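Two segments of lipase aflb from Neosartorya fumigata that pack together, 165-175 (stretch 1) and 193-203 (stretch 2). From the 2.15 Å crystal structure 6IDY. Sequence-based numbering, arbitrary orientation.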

# COMPACT_ATOMS: atom_id res chain seq x y z
N LEU A 165 -0.93 -4.53 8.63
CA LEU A 165 -1.08 -4.25 7.21
C LEU A 165 -1.30 -2.76 7.02
O LEU A 165 -2.31 -2.22 7.47
N VAL A 166 -0.30 -2.09 6.42
CA VAL A 166 -0.30 -0.63 6.20
C VAL A 166 -0.75 -0.33 4.76
O VAL A 166 -0.16 -0.87 3.83
N PRO A 167 -1.78 0.51 4.57
CA PRO A 167 -2.28 0.77 3.21
C PRO A 167 -1.42 1.72 2.40
O PRO A 167 -0.52 2.36 2.94
N GLY A 168 -1.76 1.84 1.12
CA GLY A 168 -1.11 2.75 0.19
C GLY A 168 -1.95 3.99 -0.04
O GLY A 168 -2.97 4.20 0.62
N THR A 169 -1.52 4.81 -1.00
CA THR A 169 -2.16 6.07 -1.35
C THR A 169 -3.59 5.90 -1.85
O THR A 169 -3.87 5.02 -2.67
N ALA A 170 -4.50 6.76 -1.31
CA ALA A 170 -5.90 6.90 -1.70
C ALA A 170 -6.75 5.62 -1.57
O ALA A 170 -7.90 5.61 -2.01
N THR A 171 -6.20 4.56 -0.97
CA THR A 171 -6.91 3.29 -0.90
C THR A 171 -6.98 2.77 0.54
O THR A 171 -5.94 2.59 1.16
N PRO A 172 -8.21 2.56 1.09
CA PRO A 172 -8.32 2.05 2.47
C PRO A 172 -7.72 0.65 2.61
O PRO A 172 -7.81 -0.14 1.68
N ALA A 173 -7.14 0.36 3.77
CA ALA A 173 -6.51 -0.92 4.10
C ALA A 173 -7.43 -2.10 3.97
O ALA A 173 -7.06 -3.10 3.34
N GLY A 174 -8.62 -1.99 4.57
CA GLY A 174 -9.63 -3.04 4.60
C GLY A 174 -9.92 -3.64 3.24
O GLY A 174 -9.77 -4.85 3.07
N THR A 175 -10.29 -2.79 2.27
CA THR A 175 -10.58 -3.24 0.91
C THR A 175 -9.31 -3.72 0.21
O THR A 175 -9.35 -4.79 -0.41
N VAL A 193 -3.75 -7.55 11.27
CA VAL A 193 -4.53 -6.39 11.71
C VAL A 193 -4.31 -5.38 10.59
O VAL A 193 -3.27 -5.43 9.92
N TRP A 194 -5.26 -4.49 10.34
CA TRP A 194 -5.00 -3.50 9.31
C TRP A 194 -5.29 -2.09 9.80
O TRP A 194 -6.13 -1.87 10.67
N LEU A 195 -4.53 -1.15 9.28
CA LEU A 195 -4.61 0.23 9.69
C LEU A 195 -5.36 1.06 8.66
O LEU A 195 -4.85 1.30 7.57
N ASN A 196 -6.57 1.49 9.00
CA ASN A 196 -7.32 2.35 8.09
C ASN A 196 -6.92 3.79 8.41
O ASN A 196 -7.40 4.36 9.39
N ILE A 197 -5.96 4.33 7.64
CA ILE A 197 -5.47 5.70 7.82
C ILE A 197 -6.56 6.69 7.39
O ILE A 197 -7.05 6.58 6.26
N PRO A 198 -7.00 7.63 8.28
CA PRO A 198 -8.06 8.59 7.90
C PRO A 198 -7.69 9.41 6.66
O PRO A 198 -6.52 9.73 6.44
N GLN A 199 -8.71 9.70 5.82
CA GLN A 199 -8.61 10.42 4.54
C GLN A 199 -7.85 9.56 3.51
O GLN A 199 -7.27 10.08 2.56
N ALA A 200 -7.85 8.22 3.74
CA ALA A 200 -7.23 7.20 2.90
C ALA A 200 -5.80 7.55 2.47
O ALA A 200 -5.49 7.55 1.28
N SER A 201 -4.94 7.91 3.45
CA SER A 201 -3.52 8.26 3.24
C SER A 201 -3.28 9.44 2.27
O SER A 201 -2.18 9.57 1.74
N LEU A 202 -4.29 10.30 2.06
CA LEU A 202 -4.15 11.46 1.16
C LEU A 202 -3.69 12.72 1.88
O LEU A 202 -3.18 13.63 1.24
N ASN A 203 -3.81 12.75 3.23
CA ASN A 203 -3.29 13.86 4.03
C ASN A 203 -1.77 13.70 4.14
O ASN A 203 -1.20 12.71 3.67

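The contact opens as a parallel sheet. Leu165 pairs with Trp194, its N donating to Val193 O at 2.8 Å and its O accepting from Leu195 N at 3.1 Å. Being in register, the two side chains leave on the same face and meet at once, Leu165 CB lying 3.9 Å from Trp194 CB. Leu165 (chi1 m, chi2 t) and Trp194 (chi1 p, chi2 90°) then extend so that the leucine CD1 lies obliquely near the indole.

Val166, chi1 t, points sideways and makes one loose apolar contact, CG1 to Ile197 CD1 at 4.4 Å. Pro167 points toward stretch 2 where the strands end: its CD sits 3.0 Å from Leu195 O, and its CG 4.0 Å from Ile197 CD1, the tip of an m,t side chain whose CB points sideways. Ser201, chi1 m, points toward stretch 1 and is linked to it by two waters. Ser201 OG donates to water 1 (2.8 Å), which donates to Pro167 O (2.7 Å); water 2 donates both to Ser201 OG and to Thr171 O, each at 2.7 Å.

Gly168 begins a type II turn running to Thr171, within which Thr171 OG1 donates to Thr169 O at 2.8 Å. Thr169 (m), sideways, and Ala170, away overall, still touch Leu202 (m,t): Thr169 CG2 and Ala170 CB approach its CD2 at 3.9 and 3.8 Å. Ala170 N gives a weak hydrogen bond to Ala200 O at 2.9 Å.

Pro172 occupies the N-cap position; Ala200 points toward stretch 1, its CB 4.4 Å from Pro172 N. Ala173 points inward, CB 3.8 Å from Trp194 CB and 3.2 Å from Leu195 O. Water 3 accepts from Ala173 N at 3.3 Å and, weakly, from Ile197 N at 3.0 Å. Gly174 N donates to Asn196 OD1 (chi1 m) at 3.1 Å. Alanines sit at two close approaches, but the closest pairing is Leu165 with Trp194.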

# COMPACT_ATOMS: atom_id res chain seq x y z
CB LEU A 165 -2.22 -5.08 6.60
CG LEU A 165 -2.18 -6.60 6.81
CD1 LEU A 165 -3.42 -7.24 6.24
CD2 LEU A 165 -0.91 -7.23 6.21
CB VAL A 166 1.06 0.02 6.59
CG1 VAL A 166 1.02 1.54 6.44
CG2 VAL A 166 1.47 -0.35 8.01
CB PRO A 167 -3.65 1.38 3.48
CG PRO A 167 -3.46 2.13 4.75
CD PRO A 167 -2.58 1.23 5.58
CB THR A 169 -1.30 6.81 -2.38
OG1 THR A 169 -0.00 7.03 -1.84
CG2 THR A 169 -1.92 8.13 -2.82
CB ALA A 170 -5.98 7.44 -3.12
CB THR A 171 -6.32 2.26 -1.89
OG1 THR A 171 -5.76 2.94 -3.03
CG2 THR A 171 -7.36 1.26 -2.38
CB PRO A 172 -9.83 2.03 2.74
CG PRO A 172 -10.44 2.86 1.67
CD PRO A 172 -9.54 2.74 0.48
CB ALA A 173 -5.92 -0.87 5.50
CB THR A 175 -11.38 -2.20 0.11
OG1 THR A 175 -12.63 -1.99 0.78
CG2 THR A 175 -11.68 -2.66 -1.30
CB VAL A 193 -4.18 -5.81 13.12
CG1 VAL A 193 -4.53 -6.79 14.23
CG2 VAL A 193 -2.73 -5.36 13.22
CB TRP A 194 -5.66 -3.81 7.96
CG TRP A 194 -7.11 -4.13 8.01
CD1 TRP A 194 -8.15 -3.26 7.92
CD2 TRP A 194 -7.69 -5.45 8.04
NE1 TRP A 194 -9.35 -3.94 7.94
CE2 TRP A 194 -9.09 -5.28 8.01
CE3 TRP A 194 -7.16 -6.75 8.13
CZ2 TRP A 194 -9.98 -6.38 8.04
CZ3 TRP A 194 -8.03 -7.82 8.18
CH2 TRP A 194 -9.42 -7.63 8.13
CB LEU A 195 -3.19 0.74 9.92
CG LEU A 195 -3.00 2.14 10.46
CD1 LEU A 195 -3.46 2.24 11.92
CD2 LEU A 195 -1.55 2.53 10.35
CB ASN A 196 -8.82 2.13 8.21
CG ASN A 196 -9.26 0.77 7.73
OD1 ASN A 196 -8.96 0.34 6.61
ND2 ASN A 196 -9.99 0.05 8.58
CB ILE A 197 -4.10 5.94 7.11
CG1 ILE A 197 -3.00 5.02 7.71
CG2 ILE A 197 -3.69 7.43 7.15
CD1 ILE A 197 -1.66 4.94 6.92
CB PRO A 198 -8.21 9.48 9.14
CG PRO A 198 -7.67 8.64 10.27
CD PRO A 198 -6.54 7.86 9.67
CB GLN A 199 -7.99 11.83 4.72
CG GLN A 199 -8.88 12.86 5.43
CD GLN A 199 -9.21 12.55 6.87
OE1 GLN A 199 -10.33 12.14 7.20
NE2 GLN A 199 -8.26 12.74 7.77
CB ALA A 200 -8.12 6.90 1.68
CB SER A 201 -2.73 7.03 2.78
OG SER A 201 -2.96 5.91 3.63
CB LEU A 202 -5.40 11.72 0.32
CG LEU A 202 -5.69 10.68 -0.78
CD1 LEU A 202 -7.07 10.87 -1.33
CD2 LEU A 202 -4.65 10.74 -1.90
CB ASN A 203 -3.88 13.86 5.45
CG ASN A 203 -5.33 14.24 5.60
OD1 ASN A 203 -6.00 14.71 4.68
ND2 ASN A 203 -5.83 14.05 6.81
O HOH W 1 -0.35 5.02 3.12
O HOH W 2 -5.14 4.47 2.90
O HOH W 3 -6.53 3.35 4.90